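Hypothetical protein PAE2307 (Pyrobaculum aerophilum, PDB 1WVQ) is of unproven function but probably acts as an adenosine-specific kinase of an ancient conserved family, carrying a phosphorylated histidine. Local coordinates at residues A[20-25]-A[110-115]; A[33-38]-A[104-109]; A[41-46]-A[96-101]; A[121-126]-A[133-138]. All coordinates share one frame; numbering follows the deposited sequence.

Interaction 1. Residues A[20-25]-A[110-115]; sequences NVIIGQ and VRIFAA. With PO4 (phosphate ion), chain D.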
loop_
_atom_site.group_PDB
_atom_site.type_symbol
_atom_site.label_atom_id
_atom_site.label_comp_id
_atom_site.label_asym_id
_atom_site.label_seq_id
_atom_site.Cartn_x
_atom_site.Cartn_y
_atom_site.Cartn_z
ATOM N N ASN A 20 13.260 -4.600 -20.471
ATOM C CA ASN A 20 13.701 -4.464 -19.094
ATOM C C ASN A 20 13.407 -5.810 -18.471
ATOM O O ASN A 20 12.482 -6.505 -18.890
ATOM C CB ASN A 20 12.916 -3.390 -18.340
ATOM C CG ASN A 20 13.456 -1.994 -18.568
ATOM O OD1 ASN A 20 13.138 -1.342 -19.564
ATOM N ND2 ASN A 20 14.282 -1.530 -17.642
ATOM N N VAL A 21 14.203 -6.182 -17.480
ATOM C CA VAL A 21 13.994 -7.444 -16.791
ATOM C C VAL A 21 13.746 -7.158 -15.317
ATOM O O VAL A 21 14.301 -6.212 -14.752
ATOM C CB VAL A 21 15.225 -8.388 -16.954
ATOM C CG1 VAL A 21 16.420 -7.856 -16.158
ATOM C CG2 VAL A 21 14.863 -9.803 -16.513
ATOM N N ILE A 22 12.865 -7.953 -14.721
ATOM C CA ILE A 22 12.534 -7.847 -13.307
ATOM C C ILE A 22 12.683 -9.275 -12.794
ATOM O O ILE A 22 12.068 -10.199 -13.331
ATOM C CB ILE A 22 11.081 -7.356 -13.086
ATOM C CG1 ILE A 22 10.922 -5.937 -13.636
ATOM C CG2 ILE A 22 10.744 -7.357 -11.597
ATOM C CD1 ILE A 22 9.475 -5.450 -13.687
ATOM N N ILE A 23 13.533 -9.454 -11.790
ATOM C CA ILE A 23 13.778 -10.772 -11.213
ATOM C C ILE A 23 13.463 -10.703 -9.728
ATOM O O ILE A 23 13.851 -9.754 -9.043
ATOM C CB ILE A 23 15.255 -11.200 -11.401
ATOM C CG1 ILE A 23 15.638 -11.099 -12.878
ATOM C CG2 ILE A 23 15.462 -12.630 -10.892
ATOM C CD1 ILE A 23 17.108 -11.348 -13.142
ATOM N N GLY A 24 12.753 -11.709 -9.231
ATOM C CA GLY A 24 12.401 -11.722 -7.823
ATOM C C GLY A 24 12.154 -13.102 -7.252
ATOM O O GLY A 24 12.488 -14.118 -7.864
ATOM N N GLN A 25 11.567 -13.133 -6.063
ATOM C CA GLN A 25 11.266 -14.391 -5.395
ATOM C C GLN A 25 9.854 -14.313 -4.846
ATOM O O GLN A 25 9.437 -13.277 -4.333
ATOM C CB GLN A 25 12.257 -14.630 -4.255
ATOM C CG GLN A 25 12.210 -16.025 -3.642
ATOM C CD GLN A 25 13.197 -16.156 -2.498
ATOM O OE1 GLN A 25 14.405 -15.983 -2.684
ATOM N NE2 GLN A 25 12.690 -16.449 -1.308
ATOM N N VAL A 110 7.689 -11.840 -2.354
ATOM C CA VAL A 110 8.387 -11.445 -1.135
ATOM C C VAL A 110 9.688 -10.690 -1.389
ATOM O O VAL A 110 10.157 -9.963 -0.513
ATOM C CB VAL A 110 8.682 -12.670 -0.228
ATOM C CG1 VAL A 110 7.393 -13.126 0.452
ATOM C CG2 VAL A 110 9.278 -13.805 -1.046
ATOM N N ARG A 111 10.269 -10.850 -2.576
ATOM C CA ARG A 111 11.518 -10.166 -2.904
ATOM C C ARG A 111 11.598 -9.776 -4.374
ATOM O O ARG A 111 11.046 -10.450 -5.231
ATOM C CB ARG A 111 12.727 -11.071 -2.612
ATOM C CG ARG A 111 12.633 -11.880 -1.333
ATOM C CD ARG A 111 13.793 -12.860 -1.212
ATOM N NE ARG A 111 15.042 -12.190 -0.856
ATOM C CZ ARG A 111 16.215 -12.805 -0.777
ATOM N NH1 ARG A 111 16.300 -14.103 -1.035
ATOM N NH2 ARG A 111 17.301 -12.125 -0.437
ATOM N N ILE A 112 12.286 -8.674 -4.652
ATOM C CA ILE A 112 12.528 -8.237 -6.023
ATOM C C ILE A 112 14.026 -7.953 -6.028
ATOM O O ILE A 112 14.478 -6.993 -5.414
ATOM C CB ILE A 112 11.743 -6.959 -6.391
ATOM C CG1 ILE A 112 10.238 -7.250 -6.365
ATOM C CG2 ILE A 112 12.172 -6.475 -7.776
ATOM C CD1 ILE A 112 9.370 -6.053 -6.730
ATOM N N PHE A 113 14.790 -8.813 -6.699
ATOM C CA PHE A 113 16.248 -8.697 -6.755
ATOM C C PHE A 113 16.756 -7.600 -7.680
ATOM O O PHE A 113 17.810 -7.011 -7.434
ATOM C CB PHE A 113 16.864 -10.032 -7.199
ATOM C CG PHE A 113 16.563 -11.184 -6.278
ATOM C CD1 PHE A 113 17.068 -11.204 -4.979
ATOM C CD2 PHE A 113 15.791 -12.259 -6.714
ATOM C CE1 PHE A 113 16.809 -12.274 -4.122
ATOM C CE2 PHE A 113 15.526 -13.336 -5.864
ATOM C CZ PHE A 113 16.038 -13.342 -4.565
ATOM N N ALA A 114 16.015 -7.334 -8.748
ATOM C CA ALA A 114 16.436 -6.323 -9.698
ATOM C C ALA A 114 15.355 -5.930 -10.689
ATOM O O ALA A 114 14.478 -6.722 -11.025
ATOM C CB ALA A 114 17.664 -6.823 -10.466
ATOM N N ALA A 115 15.442 -4.685 -11.145
ATOM C CA ALA A 115 14.557 -4.121 -12.157
ATOM C C ALA A 115 15.561 -3.282 -12.933
ATOM O O ALA A 115 16.037 -2.262 -12.438
ATOM C CB ALA A 115 13.486 -3.240 -11.521
HETATM P P PO4 D . 15.881 -8.516 -0.393
HETATM O O1 PO4 D . 15.564 -7.973 -1.743
HETATM O O2 PO4 D . 17.199 -9.211 -0.432
HETATM O O3 PO4 D . 15.937 -7.396 0.588
HETATM O O4 PO4 D . 14.826 -9.482 0.010
#
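Q25 and R111 lie side by side and point the same way, a hydrogen-bonded pair of the antiparallel strands 20-25 and 111-116. R111 NH1 donates to Q25 OE1 at 3.1 Å, reaching it from above the amide plane, 39° out; the amide and guanidinium planes are 89° apart. The R111 chain bends at chi3 (75°), which places NE on the phosphate side. There R111 NE donates to phosphate O4 at 2.9 Å and R111 NH2 to O2, while F113 CE1 sits 3.4 Å above the R111 guanidinium plane, over its centre. An alanine in place of R111 would probably cost the phosphate two bonds and leave Q25 OE1 without this donor. The same phosphate is bonded by R111 of the second and third subunits, which places it where three copies meet.

In two classic beta bulges, Q25 O accepts from both V110 N and R111 N, and I23 O takes F113 N at 2.7 Å and A114 N at 3.3 Å.

On the opposite face, I22 CG2 meets I112 CG2 at 4.2 Å, and helix 96-104 covers this side through I103, K104 and L100. Strand 87-92 flanks strand 20-25 on its other edge, whereas I23 touches L120 and V122 of strand 120-128.

Interaction 2. Residues A[33-38]-A[104-109]; sequences EDLYEA and KNVPEV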
loop_
_atom_site.group_PDB
_atom_site.type_symbol
_atom_site.label_atom_id
_atom_site.label_comp_id
_atom_site.label_asym_id
_atom_site.label_seq_id
_atom_site.Cartn_x
_atom_site.Cartn_y
_atom_site.Cartn_z
ATOM N N GLU A 33 -0.096 -16.585 -12.243
ATOM C CA GLU A 33 -1.310 -15.903 -12.679
ATOM C C GLU A 33 -1.407 -14.499 -12.092
ATOM O O GLU A 33 -1.806 -13.558 -12.783
ATOM C CB GLU A 33 -2.549 -16.720 -12.305
ATOM C CG GLU A 33 -2.615 -18.051 -13.049
ATOM C CD GLU A 33 -4.018 -18.633 -13.138
ATOM O OE1 GLU A 33 -5.003 -17.878 -12.990
ATOM O OE2 GLU A 33 -4.125 -19.849 -13.386
ATOM N N ASP A 34 -1.033 -14.340 -10.829
ATOM C CA ASP A 34 -1.110 -13.021 -10.218
ATOM C C ASP A 34 -0.148 -12.031 -10.869
ATOM O O ASP A 34 -0.479 -10.854 -11.025
ATOM C CB ASP A 34 -0.859 -13.109 -8.709
ATOM C CG ASP A 34 -2.008 -13.783 -7.961
ATOM O OD1 ASP A 34 -3.109 -13.940 -8.542
ATOM O OD2 ASP A 34 -1.818 -14.140 -6.779
ATOM N N LEU A 35 1.034 -12.498 -11.260
ATOM C CA LEU A 35 1.992 -11.619 -11.920
ATOM C C LEU A 35 1.489 -11.271 -13.323
ATOM O O LEU A 35 1.639 -10.142 -13.779
ATOM C CB LEU A 35 3.378 -12.275 -11.981
ATOM C CG LEU A 35 4.147 -12.317 -10.651
ATOM C CD1 LEU A 35 5.474 -13.023 -10.855
ATOM C CD2 LEU A 35 4.376 -10.897 -10.137
ATOM N N TYR A 36 0.882 -12.238 -14.004
ATOM C CA TYR A 36 0.340 -11.980 -15.333
ATOM C C TYR A 36 -0.681 -10.846 -15.224
ATOM O O TYR A 36 -0.675 -9.905 -16.014
ATOM C CB TYR A 36 -0.337 -13.246 -15.886
ATOM C CG TYR A 36 -1.234 -12.993 -17.084
ATOM C CD1 TYR A 36 -2.560 -12.599 -16.918
ATOM C CD2 TYR A 36 -0.741 -13.100 -18.381
ATOM C CE1 TYR A 36 -3.372 -12.310 -18.014
ATOM C CE2 TYR A 36 -1.541 -12.817 -19.483
ATOM C CZ TYR A 36 -2.849 -12.420 -19.293
ATOM O OH TYR A 36 -3.626 -12.104 -20.382
ATOM N N GLU A 37 -1.552 -10.942 -14.226
ATOM C CA GLU A 37 -2.589 -9.939 -14.022
ATOM C C GLU A 37 -2.033 -8.573 -13.657
ATOM O O GLU A 37 -2.506 -7.552 -14.153
ATOM C CB GLU A 37 -3.571 -10.428 -12.955
ATOM C CG GLU A 37 -4.440 -11.578 -13.449
ATOM C CD GLU A 37 -5.503 -11.988 -12.456
ATOM O OE1 GLU A 37 -6.081 -11.100 -11.803
ATOM O OE2 GLU A 37 -5.775 -13.199 -12.343
ATOM N N ALA A 38 -1.021 -8.555 -12.799
ATOM C CA ALA A 38 -0.407 -7.301 -12.386
ATOM C C ALA A 38 0.140 -6.559 -13.605
ATOM O O ALA A 38 0.034 -5.336 -13.703
ATOM C CB ALA A 38 0.715 -7.580 -11.390
ATOM N N LYS A 104 5.004 -5.567 -6.203
ATOM C CA LYS A 104 5.344 -5.602 -4.781
ATOM C C LYS A 104 4.159 -6.030 -3.920
ATOM O O LYS A 104 4.332 -6.701 -2.900
ATOM C CB LYS A 104 5.800 -4.220 -4.294
ATOM C CG LYS A 104 7.058 -3.666 -4.937
ATOM C CD LYS A 104 7.263 -2.230 -4.474
ATOM C CE LYS A 104 8.383 -1.546 -5.241
ATOM N NZ LYS A 104 8.464 -0.082 -4.915
ATOM N N ASN A 105 2.964 -5.634 -4.346
ATOM C CA ASN A 105 1.726 -5.907 -3.625
ATOM C C ASN A 105 1.064 -7.245 -3.901
ATOM O O ASN A 105 0.013 -7.535 -3.334
ATOM C CB ASN A 105 0.725 -4.784 -3.894
ATOM C CG ASN A 105 1.212 -3.437 -3.392
ATOM O OD1 ASN A 105 0.709 -2.390 -3.803
ATOM N ND2 ASN A 105 2.188 -3.456 -2.494
ATOM N N VAL A 106 1.644 -8.047 -4.785
ATOM C CA VAL A 106 1.086 -9.370 -5.044
ATOM C C VAL A 106 1.431 -10.140 -3.771
ATOM O O VAL A 106 2.595 -10.218 -3.395
ATOM C CB VAL A 106 1.752 -10.032 -6.259
ATOM C CG1 VAL A 106 1.396 -11.512 -6.303
ATOM C CG2 VAL A 106 1.292 -9.340 -7.539
ATOM N N PRO A 107 0.425 -10.703 -3.086
ATOM C CA PRO A 107 0.690 -11.445 -1.850
ATOM C C PRO A 107 1.780 -12.520 -1.895
ATOM O O PRO A 107 2.482 -12.719 -0.908
ATOM C CB PRO A 107 -0.681 -12.005 -1.489
ATOM C CG PRO A 107 -1.600 -10.907 -1.962
ATOM C CD PRO A 107 -1.024 -10.608 -3.335
ATOM N N GLU A 108 1.925 -13.214 -3.019
ATOM C CA GLU A 108 2.948 -14.254 -3.127
ATOM C C GLU A 108 4.373 -13.705 -3.209
ATOM O O GLU A 108 5.319 -14.373 -2.801
ATOM C CB GLU A 108 2.722 -15.131 -4.366
ATOM C CG GLU A 108 1.544 -16.083 -4.301
ATOM C CD GLU A 108 0.293 -15.488 -4.898
ATOM O OE1 GLU A 108 0.412 -14.515 -5.674
ATOM O OE2 GLU A 108 -0.806 -15.999 -4.607
ATOM N N VAL A 109 4.519 -12.494 -3.743
ATOM C CA VAL A 109 5.833 -11.876 -3.917
ATOM C C VAL A 109 6.454 -11.411 -2.610
ATOM O O VAL A 109 5.826 -10.684 -1.846
ATOM C CB VAL A 109 5.749 -10.669 -4.895
ATOM C CG1 VAL A 109 7.091 -9.939 -4.958
ATOM C CG2 VAL A 109 5.354 -11.153 -6.284
#
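D34 and E108 bring their carboxylates together, the side chains crossing at about a right angle and the two planes 33° apart. D34 OD2 lies 2.5 Å from E108 OE1 and 3.0 Å from E108 OE2; so short an oxygen pair suggests that one acid probably holds a proton. K30 NZ forms salt bridges to both D34 OD2 and E108 OE2, which would offset the remaining charge, and K166 of the second subunit pairs with D34 OD1. The E108 chain is bent at chi2 (93°), which turns CD out of an extended path and accompanies the approach of the carboxylate to the helix. A leucine in place of E108 would probably leave K30 with one acid fewer and D34 OD2 without its close oxygen neighbour.

Beside the acids the contact is apolar. V106 has CG1 anti to the backbone N (chi1 167°), and this methyl packs on D34 CB at 3.7 Å; its other methyl, CG2, faces L35 CD2 and A38 CB, each at 4.3 Å. L35 and V109 also cross at about a right angle, L35 CD2 to V109 CG2 at 4.0 Å, with F87 of strand 87-92 touching both residues.

V106 to V109 form a type I beta turn, closed by V109 N to V106 O at 3.0 Å. The arrangement is that of the flank of helix 31-40 packed against a turn in the loop between helix 96-104 and strand 111-116.

Interaction 3. Residues A[41-46]-A[96-101]; sequences TSVPGV and PINVLN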
loop_
_atom_site.group_PDB
_atom_site.type_symbol
_atom_site.label_atom_id
_atom_site.label_comp_id
_atom_site.label_asym_id
_atom_site.label_seq_id
_atom_site.Cartn_x
_atom_site.Cartn_y
_atom_site.Cartn_z
ATOM N N THR A 41 -2.871 -5.476 -16.387
ATOM C CA THR A 41 -3.781 -4.444 -15.895
ATOM C C THR A 41 -3.066 -3.138 -15.556
ATOM O O THR A 41 -3.703 -2.164 -15.154
ATOM C CB THR A 41 -4.556 -4.924 -14.640
ATOM O OG1 THR A 41 -3.636 -5.225 -13.584
ATOM C CG2 THR A 41 -5.372 -6.162 -14.961
ATOM N N SER A 42 -1.751 -3.116 -15.729
ATOM C CA SER A 42 -0.970 -1.921 -15.430
ATOM C C SER A 42 -0.801 -0.981 -16.615
ATOM O O SER A 42 -0.884 0.230 -16.447
ATOM C CB SER A 42 0.426 -2.292 -14.919
ATOM O OG SER A 42 0.387 -2.739 -13.576
ATOM N N VAL A 43 -0.546 -1.542 -17.795
ATOM C CA VAL A 43 -0.323 -0.756 -19.013
ATOM C C VAL A 43 -1.050 -1.383 -20.202
ATOM O O VAL A 43 -0.875 -2.565 -20.482
ATOM C CB VAL A 43 1.195 -0.682 -19.342
ATOM C CG1 VAL A 43 1.420 0.114 -20.620
ATOM C CG2 VAL A 43 1.957 -0.062 -18.175
ATOM N N PRO A 44 -1.855 -0.591 -20.932
ATOM C CA PRO A 44 -2.590 -1.125 -22.085
ATOM C C PRO A 44 -1.797 -1.919 -23.125
ATOM O O PRO A 44 -2.174 -3.040 -23.468
ATOM C CB PRO A 44 -3.234 0.119 -22.694
ATOM C CG PRO A 44 -3.486 0.976 -21.511
ATOM C CD PRO A 44 -2.184 0.831 -20.728
ATOM N N GLY A 45 -0.708 -1.355 -23.634
ATOM C CA GLY A 45 0.035 -2.069 -24.661
ATOM C C GLY A 45 1.265 -2.851 -24.240
ATOM O O GLY A 45 2.108 -3.174 -25.078
ATOM N N VAL A 46 1.374 -3.180 -22.961
ATOM C CA VAL A 46 2.543 -3.908 -22.491
ATOM C C VAL A 46 2.715 -5.274 -23.153
ATOM O O VAL A 46 1.747 -6.002 -23.369
ATOM C CB VAL A 46 2.508 -4.102 -20.940
ATOM C CG1 VAL A 46 1.326 -4.990 -20.534
ATOM C CG2 VAL A 46 3.833 -4.708 -20.458
ATOM N N PRO A 96 9.727 -0.554 -15.877
ATOM C CA PRO A 96 9.482 -1.141 -14.558
ATOM C C PRO A 96 8.685 -0.233 -13.617
ATOM O O PRO A 96 7.830 -0.714 -12.884
ATOM C CB PRO A 96 10.892 -1.430 -14.049
ATOM C CG PRO A 96 11.603 -1.823 -15.315
ATOM C CD PRO A 96 11.123 -0.772 -16.300
ATOM N N ILE A 97 8.941 1.074 -13.638
ATOM C CA ILE A 97 8.191 1.951 -12.742
ATOM C C ILE A 97 6.688 1.931 -13.019
ATOM O O ILE A 97 5.895 2.295 -12.155
ATOM C CB ILE A 97 8.689 3.435 -12.770
ATOM C CG1 ILE A 97 8.630 4.013 -14.187
ATOM C CG2 ILE A 97 10.087 3.517 -12.168
ATOM C CD1 ILE A 97 8.901 5.523 -14.241
ATOM N N ASN A 98 6.293 1.489 -14.213
ATOM C CA ASN A 98 4.872 1.428 -14.544
ATOM C C ASN A 98 4.185 0.221 -13.904
ATOM O O ASN A 98 2.962 0.204 -13.785
ATOM C CB ASN A 98 4.645 1.312 -16.062
ATOM C CG ASN A 98 5.215 2.474 -16.850
ATOM O OD1 ASN A 98 5.752 2.306 -17.946
ATOM N ND2 ASN A 98 5.124 3.666 -16.273
ATOM N N VAL A 99 4.959 -0.783 -13.497
ATOM C CA VAL A 99 4.376 -2.005 -12.938
ATOM C C VAL A 99 4.928 -2.501 -11.603
ATOM O O VAL A 99 4.343 -3.394 -10.990
ATOM C CB VAL A 99 4.528 -3.182 -13.944
ATOM C CG1 VAL A 99 3.887 -2.829 -15.278
ATOM C CG2 VAL A 99 6.014 -3.504 -14.151
ATOM N N LEU A 100 6.026 -1.926 -11.130
ATOM C CA LEU A 100 6.632 -2.418 -9.897
ATOM C C LEU A 100 5.800 -2.401 -8.620
ATOM O O LEU A 100 5.837 -3.364 -7.862
ATOM C CB LEU A 100 7.978 -1.723 -9.651
ATOM C CG LEU A 100 9.152 -2.292 -10.462
ATOM C CD1 LEU A 100 10.350 -1.363 -10.376
ATOM C CD2 LEU A 100 9.503 -3.683 -9.945
ATOM N N ASN A 101 5.042 -1.345 -8.356
ATOM C CA ASN A 101 4.274 -1.357 -7.114
ATOM C C ASN A 101 3.185 -2.430 -7.121
ATOM O O ASN A 101 2.878 -3.022 -6.081
ATOM C CB ASN A 101 3.704 0.034 -6.821
ATOM C CG ASN A 101 4.762 0.986 -6.283
ATOM O OD1 ASN A 101 5.926 0.613 -6.108
ATOM N ND2 ASN A 101 4.361 2.222 -6.016
#
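V43 and N98 cross obliquely, the CG2 methyl of V43 resting 3.7 Å from N98 CB, so the valine touches the aliphatic root of the asparagine and not its amide. V43 CG2 stands anti to its own carbonyl carbon, with CG1 anti to the backbone N (chi1 179°). V43 CG2 also reaches V99 CG1, more loosely, at 4.4 Å.

S42 meets the next residue of the helix. S42 CB approaches V99 CG1 to 3.5 Å and N98 O to 3.7 Å. The hydrogen-bonding partner of S42 OG is A38 O, within the helix that leads into this loop.

The amide of N98 is likewise engaged away from V43: OD1 accepts from W95 N, and ND2 donates to T41 O of the fourth subunit. Backbone bonds from V99 N and L100 N, both to P96 O, fix the helical turn on which N98 and V99 are presented.

The loop between helix 31-40 and strand 47-53 therefore meets helix 96-104 by van der Waals contact, with a buried area of 157 Å², while the polar side chains are bonded to other partners: S42 in its own helix-loop junction and N98 across a subunit boundary.

Interaction 4. Residues A[121-126]-A[133-138]; sequences KVIVAE and GVVGVV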
loop_
_atom_site.group_PDB
_atom_site.type_symbol
_atom_site.label_atom_id
_atom_site.label_comp_id
_atom_site.label_asym_id
_atom_site.label_seq_id
_atom_site.Cartn_x
_atom_site.Cartn_y
_atom_site.Cartn_z
ATOM N N LYS A 121 24.152 -9.621 -13.875
ATOM C CA LYS A 121 24.568 -10.972 -13.522
ATOM C C LYS A 121 23.821 -11.351 -12.253
ATOM O O LYS A 121 23.547 -10.500 -11.404
ATOM C CB LYS A 121 26.072 -11.036 -13.235
ATOM C CG LYS A 121 26.976 -10.566 -14.358
ATOM C CD LYS A 121 27.040 -11.573 -15.486
ATOM C CE LYS A 121 28.140 -11.209 -16.474
ATOM N NZ LYS A 121 28.276 -12.239 -17.530
ATOM N N VAL A 122 23.479 -12.627 -12.130
ATOM C CA VAL A 122 22.795 -13.114 -10.944
ATOM C C VAL A 122 23.748 -14.083 -10.273
ATOM O O VAL A 122 24.300 -14.959 -10.933
ATOM C CB VAL A 122 21.498 -13.879 -11.291
ATOM C CG1 VAL A 122 20.846 -14.404 -10.023
ATOM C CG2 VAL A 122 20.541 -12.974 -12.033
ATOM N N ILE A 123 23.962 -13.911 -8.974
ATOM C CA ILE A 123 24.843 -14.806 -8.235
ATOM C C ILE A 123 23.978 -15.875 -7.589
ATOM O O ILE A 123 23.077 -15.573 -6.806
ATOM C CB ILE A 123 25.626 -14.070 -7.131
ATOM C CG1 ILE A 123 26.396 -12.888 -7.729
ATOM C CG2 ILE A 123 26.606 -15.043 -6.455
ATOM C CD1 ILE A 123 27.070 -12.019 -6.695
ATOM N N VAL A 124 24.259 -17.128 -7.919
ATOM C CA VAL A 124 23.494 -18.244 -7.383
ATOM C C VAL A 124 24.355 -19.160 -6.524
ATOM O O VAL A 124 25.532 -19.382 -6.813
ATOM C CB VAL A 124 22.868 -19.064 -8.534
ATOM C CG1 VAL A 124 22.069 -20.240 -7.989
ATOM C CG2 VAL A 124 21.977 -18.160 -9.370
ATOM N N ALA A 125 23.759 -19.673 -5.456
ATOM C CA ALA A 125 24.453 -20.592 -4.575
ATOM C C ALA A 125 23.785 -21.955 -4.660
ATOM O O ALA A 125 22.562 -22.066 -4.591
ATOM C CB ALA A 125 24.413 -20.084 -3.141
ATOM N N GLU A 126 24.598 -22.987 -4.841
ATOM C CA GLU A 126 24.092 -24.349 -4.878
ATOM C C GLU A 126 24.700 -24.994 -3.636
ATOM O O GLU A 126 25.922 -24.985 -3.459
ATOM C CB GLU A 126 24.542 -25.080 -6.145
ATOM C CG GLU A 126 23.870 -26.438 -6.297
ATOM C CD GLU A 126 24.107 -27.088 -7.649
ATOM O OE1 GLU A 126 23.832 -26.443 -8.684
ATOM O OE2 GLU A 126 24.560 -28.253 -7.672
ATOM N N GLY A 133 19.791 -21.160 -4.587
ATOM C CA GLY A 133 19.159 -19.934 -4.136
ATOM C C GLY A 133 19.926 -18.725 -4.636
ATOM O O GLY A 133 21.121 -18.814 -4.929
ATOM N N VAL A 134 19.243 -17.591 -4.735
ATOM C CA VAL A 134 19.876 -16.367 -5.203
ATOM C C VAL A 134 20.588 -15.632 -4.075
ATOM O O VAL A 134 19.979 -15.281 -3.066
ATOM C CB VAL A 134 18.834 -15.417 -5.840
ATOM C CG1 VAL A 134 19.479 -14.083 -6.190
ATOM C CG2 VAL A 134 18.244 -16.059 -7.085
ATOM N N VAL A 135 21.884 -15.404 -4.254
ATOM C CA VAL A 135 22.691 -14.696 -3.267
ATOM C C VAL A 135 22.548 -13.194 -3.484
ATOM O O VAL A 135 22.432 -12.426 -2.530
ATOM C CB VAL A 135 24.188 -15.075 -3.386
ATOM C CG1 VAL A 135 25.039 -14.152 -2.514
ATOM C CG2 VAL A 135 24.387 -16.524 -2.978
ATOM N N GLY A 136 22.549 -12.785 -4.745
ATOM C CA GLY A 136 22.421 -11.375 -5.060
ATOM C C GLY A 136 22.545 -11.149 -6.549
ATOM O O GLY A 136 22.493 -12.092 -7.339
ATOM N N VAL A 137 22.701 -9.890 -6.934
ATOM C CA VAL A 137 22.837 -9.535 -8.336
ATOM C C VAL A 137 23.907 -8.470 -8.502
ATOM O O VAL A 137 24.276 -7.784 -7.549
ATOM C CB VAL A 137 21.523 -8.957 -8.917
ATOM C CG1 VAL A 137 20.407 -9.976 -8.819
ATOM C CG2 VAL A 137 21.150 -7.677 -8.183
ATOM N N VAL A 138 24.411 -8.364 -9.724
ATOM C CA VAL A 138 25.402 -7.356 -10.072
ATOM C C VAL A 138 24.696 -6.555 -11.158
ATOM O O VAL A 138 24.673 -6.946 -12.325
ATOM C CB VAL A 138 26.690 -7.991 -10.625
ATOM C CG1 VAL A 138 27.681 -6.902 -10.992
ATOM C CG2 VAL A 138 27.289 -8.934 -9.583
#
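I123 has CG2 anti to its backbone N and CG1 anti to its carbonyl carbon (chi1 -55°), which brings CG2 of I123 to V135 CB at 3.9 Å. The extended chi2 (174°) then carries I123 CD1 to V138 CG2 at 4.2 Å. V135, in a bulge, is turned toward strand 121-126 and contacts both I123 and A125: it sets CG2 anti to the carbonyl carbon, and this V135 methyl lies 3.6 Å from A125 CB. On the face bearing V122, V122 CG1 meets V134 CG1 at 4.1 Å, the two side chains crossing at about a right angle, and V122 CG2 reaches V137 CG1.

The backbone is an antiparallel ladder interrupted by a classic beta bulge, in which V135 and G136 both face I123. The evidence is in the bonds: I123 N donates to G136 O, whereas I123 O receives V135 N at 2.8 Å, and the register shifts by one residue beyond I123. The V135 backbone lies in the helical region, far from extended values, as fits the first position of such a bulge. Regular pairing holds on both sides of it. K121 and V138 exchange two bonds, as do A125 and G133, where A125 N to G133 O (2.8 Å) is nearly linear.

The 120-128 strand is the middle of a three-stranded antiparallel sheet, bonded on its other edge to strand 7-13. K121 NZ makes a salt bridge to D12 of that strand. The face bearing V134 and V137 packs on F113 of strand 111-116, while V135 meets V135 of the second and third subunits.

From the N terminus, strand 20-25 opens the widest loop, which interaction 1 closes when the chain returns at 110-115. Within it, helix 31-40 begins the loop closed by interaction 2 at 104-109, and that loop in turn encloses interaction 3, joining 41-46 to 96-101; the three nest without crossing. Interaction 4 follows in series as a local hairpin, 121-126 with 133-138. Interaction 1 is the link between them: at its two strands the five-stranded sheet has helix 96-104 on one face and, touched by I23, F113 and A114, the 121-138 hairpin on the other. Interactions 3 and 4 are about 26 Å apart between centres.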